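Local coordinates for putative uncharacterized protein (Ustilago maydis, PDB 4GNX) that probably helps replication protein A bind single-stranded DNA, as one of its OB-fold subunits, at residues 9-21 / 57-69. Sequence-based numbering, arbitrary orientation.
Sequences LRPVTIRQILNAE and YSVEDGTGQIEVR. With nucleotides of chain G.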
loop_
_atom_site.group_PDB
_atom_site.type_symbol
_atom_site.label_atom_id
_atom_site.label_comp_id
_atom_site.label_asym_id
_atom_site.label_seq_id
_atom_site.Cartn_x
_atom_site.Cartn_y
_atom_site.Cartn_z
ATOM N N LEU B 9 -14.973 3.824 7.030
ATOM C CA LEU B 9 -15.449 3.591 5.684
ATOM C C LEU B 9 -14.824 2.307 5.160
ATOM O O LEU B 9 -13.693 2.295 4.672
ATOM C CB LEU B 9 -15.100 4.766 4.762
ATOM C CG LEU B 9 -15.403 4.520 3.276
ATOM C CD1 LEU B 9 -16.906 4.492 3.053
ATOM C CD2 LEU B 9 -14.702 5.520 2.360
ATOM N N ARG B 10 -15.597 1.233 5.224
ATOM C CA ARG B 10 -15.077 -0.108 4.997
ATOM C C ARG B 10 -15.250 -0.630 3.580
ATOM O O ARG B 10 -16.359 -0.699 3.060
ATOM C CB ARG B 10 -15.666 -1.077 6.021
ATOM C CG ARG B 10 -15.403 -0.613 7.441
ATOM C CD ARG B 10 -15.980 -1.568 8.472
ATOM N NE ARG B 10 -15.696 -2.964 8.143
ATOM C CZ ARG B 10 -16.054 -4.004 8.887
ATOM N NH1 ARG B 10 -16.721 -3.837 10.018
ATOM N NH2 ARG B 10 -15.748 -5.224 8.467
ATOM N N PRO B 11 -14.141 -0.989 2.937
ATOM C CA PRO B 11 -14.309 -1.585 1.630
ATOM C C PRO B 11 -14.809 -3.051 1.805
ATOM O O PRO B 11 -14.277 -3.810 2.609
ATOM C CB PRO B 11 -12.891 -1.517 1.059
ATOM C CG PRO B 11 -12.000 -1.698 2.270
ATOM C CD PRO B 11 -12.731 -1.024 3.396
ATOM N N VAL B 12 -15.841 -3.420 1.061
ATOM C CA VAL B 12 -16.519 -4.678 1.272
ATOM C C VAL B 12 -17.022 -5.204 -0.032
ATOM O O VAL B 12 -17.205 -4.446 -0.982
ATOM C CB VAL B 12 -17.757 -4.546 2.195
ATOM C CG1 VAL B 12 -17.361 -4.262 3.653
ATOM C CG2 VAL B 12 -18.728 -3.509 1.656
ATOM N N THR B 13 -17.245 -6.518 -0.066
ATOM C CA THR B 13 -17.907 -7.161 -1.200
ATOM C C THR B 13 -19.365 -7.329 -0.854
ATOM O O THR B 13 -19.746 -7.378 0.314
ATOM C CB THR B 13 -17.379 -8.571 -1.448
ATOM O OG1 THR B 13 -17.719 -9.397 -0.308
ATOM C CG2 THR B 13 -15.848 -8.553 -1.727
ATOM N N ILE B 14 -20.189 -7.441 -1.878
ATOM C CA ILE B 14 -21.591 -7.609 -1.632
ATOM C C ILE B 14 -21.811 -8.834 -0.758
ATOM O O ILE B 14 -22.690 -8.803 0.131
ATOM C CB ILE B 14 -22.380 -7.658 -2.945
ATOM C CG1 ILE B 14 -22.288 -6.263 -3.621
ATOM C CG2 ILE B 14 -23.824 -8.098 -2.682
ATOM C CD1 ILE B 14 -22.843 -6.191 -5.028
ATOM N N ARG B 15 -20.993 -9.880 -0.956
ATOM C CA ARG B 15 -21.117 -11.085 -0.128
ATOM C C ARG B 15 -20.968 -10.819 1.365
ATOM O O ARG B 15 -21.747 -11.359 2.188
ATOM C CB ARG B 15 -20.090 -12.117 -0.508
ATOM C CG ARG B 15 -20.401 -13.502 0.027
ATOM C CD ARG B 15 -21.201 -14.241 -1.032
ATOM N NE ARG B 15 -22.612 -14.394 -0.694
ATOM C CZ ARG B 15 -23.591 -14.607 -1.564
ATOM N NH1 ARG B 15 -23.355 -14.665 -2.873
ATOM N NH2 ARG B 15 -24.824 -14.742 -1.113
ATOM N N GLN B 16 -19.959 -10.008 1.715
ATOM C CA GLN B 16 -19.753 -9.602 3.106
ATOM C C GLN B 16 -20.933 -8.803 3.597
ATOM O O GLN B 16 -21.431 -9.048 4.705
ATOM C CB GLN B 16 -18.490 -8.795 3.292
ATOM C CG GLN B 16 -17.188 -9.583 3.255
ATOM C CD GLN B 16 -15.992 -8.647 3.159
ATOM O OE1 GLN B 16 -15.921 -7.780 2.254
ATOM N NE2 GLN B 16 -15.067 -8.781 4.104
ATOM N N ILE B 17 -21.420 -7.878 2.775
ATOM C CA ILE B 17 -22.663 -7.200 3.140
ATOM C C ILE B 17 -23.735 -8.232 3.484
ATOM O O ILE B 17 -24.333 -8.157 4.546
ATOM C CB ILE B 17 -23.144 -6.226 2.059
ATOM C CG1 ILE B 17 -22.054 -5.184 1.793
ATOM C CG2 ILE B 17 -24.415 -5.542 2.504
ATOM C CD1 ILE B 17 -22.301 -4.340 0.577
ATOM N N LEU B 18 -23.923 -9.227 2.621
ATOM C CA LEU B 18 -24.934 -10.257 2.845
ATOM C C LEU B 18 -24.667 -11.169 4.047
ATOM O O LEU B 18 -25.606 -11.766 4.608
ATOM C CB LEU B 18 -25.107 -11.109 1.579
ATOM C CG LEU B 18 -25.652 -10.406 0.324
ATOM C CD1 LEU B 18 -25.555 -11.297 -0.905
ATOM C CD2 LEU B 18 -27.076 -9.902 0.503
ATOM N N ASN B 19 -23.401 -11.308 4.434
ATOM C CA ASN B 19 -23.102 -12.181 5.555
ATOM C C ASN B 19 -22.964 -11.460 6.856
ATOM O O ASN B 19 -22.734 -12.095 7.875
ATOM C CB ASN B 19 -21.853 -12.989 5.291
ATOM C CG ASN B 19 -22.088 -14.074 4.288
ATOM O OD1 ASN B 19 -23.184 -14.635 4.209
ATOM N ND2 ASN B 19 -21.074 -14.372 3.500
ATOM N N ALA B 20 -23.106 -10.136 6.832
ATOM C CA ALA B 20 -23.026 -9.336 8.049
ATOM C C ALA B 20 -24.156 -9.737 8.990
ATOM O O ALA B 20 -25.261 -10.048 8.557
ATOM C CB ALA B 20 -23.088 -7.860 7.718
ATOM N N GLU B 21 -23.864 -9.768 10.279
ATOM C CA GLU B 21 -24.826 -10.234 11.247
ATOM C C GLU B 21 -25.515 -9.028 11.814
ATOM O O GLU B 21 -24.887 -8.000 12.066
ATOM C CB GLU B 21 -24.156 -11.082 12.342
ATOM C CG GLU B 21 -23.600 -12.401 11.805
ATOM C CD GLU B 21 -22.947 -13.301 12.860
ATOM O OE1 GLU B 21 -23.593 -13.606 13.898
ATOM O OE2 GLU B 21 -21.782 -13.734 12.632
ATOM N N TYR B 57 -31.205 1.033 -7.982
ATOM C CA TYR B 57 -30.323 0.281 -8.882
ATOM C C TYR B 57 -30.200 -1.131 -8.374
ATOM O O TYR B 57 -30.083 -1.351 -7.161
ATOM C CB TYR B 57 -28.920 0.878 -8.914
ATOM C CG TYR B 57 -28.900 2.332 -9.276
ATOM C CD1 TYR B 57 -28.933 3.310 -8.280
ATOM C CD2 TYR B 57 -28.865 2.742 -10.614
ATOM C CE1 TYR B 57 -28.927 4.663 -8.596
ATOM C CE2 TYR B 57 -28.853 4.096 -10.953
ATOM C CZ TYR B 57 -28.882 5.058 -9.940
ATOM O OH TYR B 57 -28.866 6.409 -10.226
ATOM N N SER B 58 -30.226 -2.094 -9.289
ATOM C CA SER B 58 -29.898 -3.455 -8.922
ATOM C C SER B 58 -28.458 -3.608 -9.269
ATOM O O SER B 58 -28.027 -3.269 -10.358
ATOM C CB SER B 58 -30.712 -4.467 -9.685
ATOM O OG SER B 58 -30.255 -5.758 -9.351
ATOM N N VAL B 59 -27.693 -4.112 -8.335
ATOM C CA VAL B 59 -26.271 -4.022 -8.457
ATOM C C VAL B 59 -25.613 -5.349 -8.065
ATOM O O VAL B 59 -26.032 -6.040 -7.127
ATOM C CB VAL B 59 -25.794 -2.815 -7.634
ATOM C CG1 VAL B 59 -24.692 -3.175 -6.639
ATOM C CG2 VAL B 59 -25.453 -1.651 -8.554
ATOM N N GLU B 60 -24.571 -5.690 -8.813
ATOM C CA GLU B 60 -23.984 -7.018 -8.765
ATOM C C GLU B 60 -22.471 -6.946 -9.078
ATOM O O GLU B 60 -22.070 -6.260 -10.037
ATOM C CB GLU B 60 -24.763 -7.916 -9.746
ATOM C CG GLU B 60 -24.104 -9.237 -10.074
ATOM C CD GLU B 60 -23.173 -9.129 -11.267
ATOM O OE1 GLU B 60 -23.619 -8.571 -12.305
ATOM O OE2 GLU B 60 -22.009 -9.602 -11.176
ATOM N N ASP B 61 -21.656 -7.626 -8.258
ATOM C CA ASP B 61 -20.184 -7.624 -8.349
ATOM C C ASP B 61 -19.579 -9.033 -8.405
ATOM O O ASP B 61 -18.494 -9.270 -7.879
ATOM C CB ASP B 61 -19.597 -6.918 -7.132
ATOM C CG ASP B 61 -19.765 -7.732 -5.825
ATOM O OD1 ASP B 61 -20.429 -8.807 -5.857
ATOM O OD2 ASP B 61 -19.238 -7.310 -4.755
ATOM N N GLY B 62 -20.296 -9.989 -8.990
ATOM C CA GLY B 62 -19.787 -11.337 -9.117
ATOM C C GLY B 62 -19.786 -12.125 -7.822
ATOM O O GLY B 62 -19.468 -13.326 -7.825
ATOM N N THR B 63 -20.126 -11.473 -6.710
ATOM C CA THR B 63 -20.132 -12.182 -5.438
ATOM C C THR B 63 -21.529 -12.296 -4.820
ATOM O O THR B 63 -21.773 -13.141 -3.946
ATOM C CB THR B 63 -19.138 -11.575 -4.424
ATOM O OG1 THR B 63 -19.760 -10.501 -3.687
ATOM C CG2 THR B 63 -17.884 -11.092 -5.120
ATOM N N GLY B 64 -22.428 -11.429 -5.275
ATOM C CA GLY B 64 -23.838 -11.426 -4.861
ATOM C C GLY B 64 -24.489 -10.198 -5.470
ATOM O O GLY B 64 -23.812 -9.429 -6.155
ATOM N N GLN B 65 -25.784 -10.006 -5.219
ATOM C CA GLN B 65 -26.551 -8.897 -5.767
ATOM C C GLN B 65 -27.238 -8.106 -4.648
ATOM O O GLN B 65 -27.689 -8.679 -3.672
ATOM C CB GLN B 65 -27.561 -9.454 -6.768
ATOM C CG GLN B 65 -28.562 -8.466 -7.355
ATOM C CD GLN B 65 -29.707 -8.154 -6.403
ATOM O OE1 GLN B 65 -30.319 -7.089 -6.488
ATOM N NE2 GLN B 65 -29.995 -9.079 -5.481
ATOM N N ILE B 66 -27.316 -6.792 -4.775
ATOM C CA ILE B 66 -28.008 -6.004 -3.771
ATOM C C ILE B 66 -28.610 -4.760 -4.395
ATOM O O ILE B 66 -28.179 -4.353 -5.475
ATOM C CB ILE B 66 -27.105 -5.647 -2.574
ATOM C CG1 ILE B 66 -27.960 -5.156 -1.415
ATOM C CG2 ILE B 66 -26.051 -4.620 -2.978
ATOM C CD1 ILE B 66 -27.227 -5.138 -0.099
ATOM N N GLU B 67 -29.636 -4.210 -3.734
ATOM C CA GLU B 67 -30.247 -2.956 -4.134
ATOM C C GLU B 67 -29.525 -1.817 -3.482
ATOM O O GLU B 67 -29.236 -1.860 -2.292
ATOM C CB GLU B 67 -31.701 -2.871 -3.708
ATOM C CG GLU B 67 -32.682 -3.052 -4.840
ATOM C CD GLU B 67 -33.120 -4.498 -4.980
ATOM O OE1 GLU B 67 -34.023 -4.928 -4.209
ATOM O OE2 GLU B 67 -32.567 -5.200 -5.867
ATOM N N VAL B 68 -29.228 -0.798 -4.274
ATOM C CA VAL B 68 -28.799 0.479 -3.725
ATOM C C VAL B 68 -29.727 1.603 -4.184
ATOM O O VAL B 68 -29.902 1.833 -5.381
ATOM C CB VAL B 68 -27.289 0.767 -3.962
ATOM C CG1 VAL B 68 -26.697 -0.150 -5.031
ATOM C CG2 VAL B 68 -27.038 2.249 -4.232
ATOM N N ARG B 69 -30.374 2.260 -3.228
ATOM C CA ARG B 69 -31.222 3.366 -3.586
ATOM C C ARG B 69 -30.604 4.662 -3.130
ATOM O O ARG B 69 -30.106 4.765 -1.999
ATOM C CB ARG B 69 -32.645 3.190 -3.082
ATOM C CG ARG B 69 -32.784 2.780 -1.638
ATOM C CD ARG B 69 -34.260 2.585 -1.298
ATOM N NE ARG B 69 -34.900 1.562 -2.131
ATOM C CZ ARG B 69 -34.734 0.249 -1.973
ATOM N NH1 ARG B 69 -33.946 -0.222 -1.014
ATOM N NH2 ARG B 69 -35.355 -0.597 -2.785
ATOM P P DT G 25 -42.354 3.627 -1.409
ATOM O OP1 DT G 25 -41.733 4.847 -1.988
ATOM O OP2 DT G 25 -43.689 3.186 -1.891
ATOM O "O5'" DT G 25 -41.323 2.436 -1.654
ATOM C "C5'" DT G 25 -41.738 1.056 -1.696
ATOM C "C4'" DT G 25 -40.548 0.178 -1.390
ATOM O "O4'" DT G 25 -39.818 0.757 -0.290
ATOM C "C3'" DT G 25 -40.880 -1.244 -0.945
ATOM O "O3'" DT G 25 -40.849 -2.144 -2.060
ATOM C "C2'" DT G 25 -39.768 -1.584 0.040
ATOM C "C1'" DT G 25 -39.041 -0.262 0.307
ATOM N N1 DT G 25 -38.840 0.087 1.735
ATOM C C2 DT G 25 -37.689 0.765 2.082
ATOM O O2 DT G 25 -36.841 1.101 1.270
ATOM N N3 DT G 25 -37.568 1.034 3.425
ATOM C C4 DT G 25 -38.459 0.703 4.430
ATOM O O4 DT G 25 -38.212 1.007 5.593
ATOM C C5 DT G 25 -39.639 -0.010 3.996
ATOM C C7 DT G 25 -40.660 -0.406 5.014
ATOM C C6 DT G 25 -39.769 -0.277 2.688
#
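Asp61 and Thr63, in the turn between strands 57-60 and 65-69, accept from the first two backbone amides of helix 14-19. Ile14 N reaches Asp61 OD2 at 3.0 Å with a nearly straight N-H...O angle of 177°, on the syn side, tilted somewhat out of the carboxylate plane. Arg15 N meets Thr63 OG1 at 3.1 Å, more bent. Chi1 of 70° tucks Asp61 CG between its own backbone N and carbonyl carbon, where OD1 can accept from both Thr63 N and Thr63 OG1, each at 2.8 Å. The amide bond makes an Asx turn, while the hydroxyl bond orients the OG1 that receives Arg15 N. The third helical amide is served locally: Gln16 N donates to Thr13 OG1, and Thr13 N returns a bond to Gln16 OE1 (3.0 Å), completing a capping box. Thr13 OG1 also bonds to Leu109 O of a neighbouring subunit. Acceptors thus gather at the helix N-terminus, whose dipole would probably favour a charged Asp61. Apolar contact continues beside them: Ile14 CD1 lies 3.9 Å from Val59 CG1, and Ile17 CG2 is 3.9 Å from Ile66 CD1. With the helix axis at 83° to strand 65-69, the arrangement is an N-capped helix packed against a β-hairpin of the OB-fold barrel.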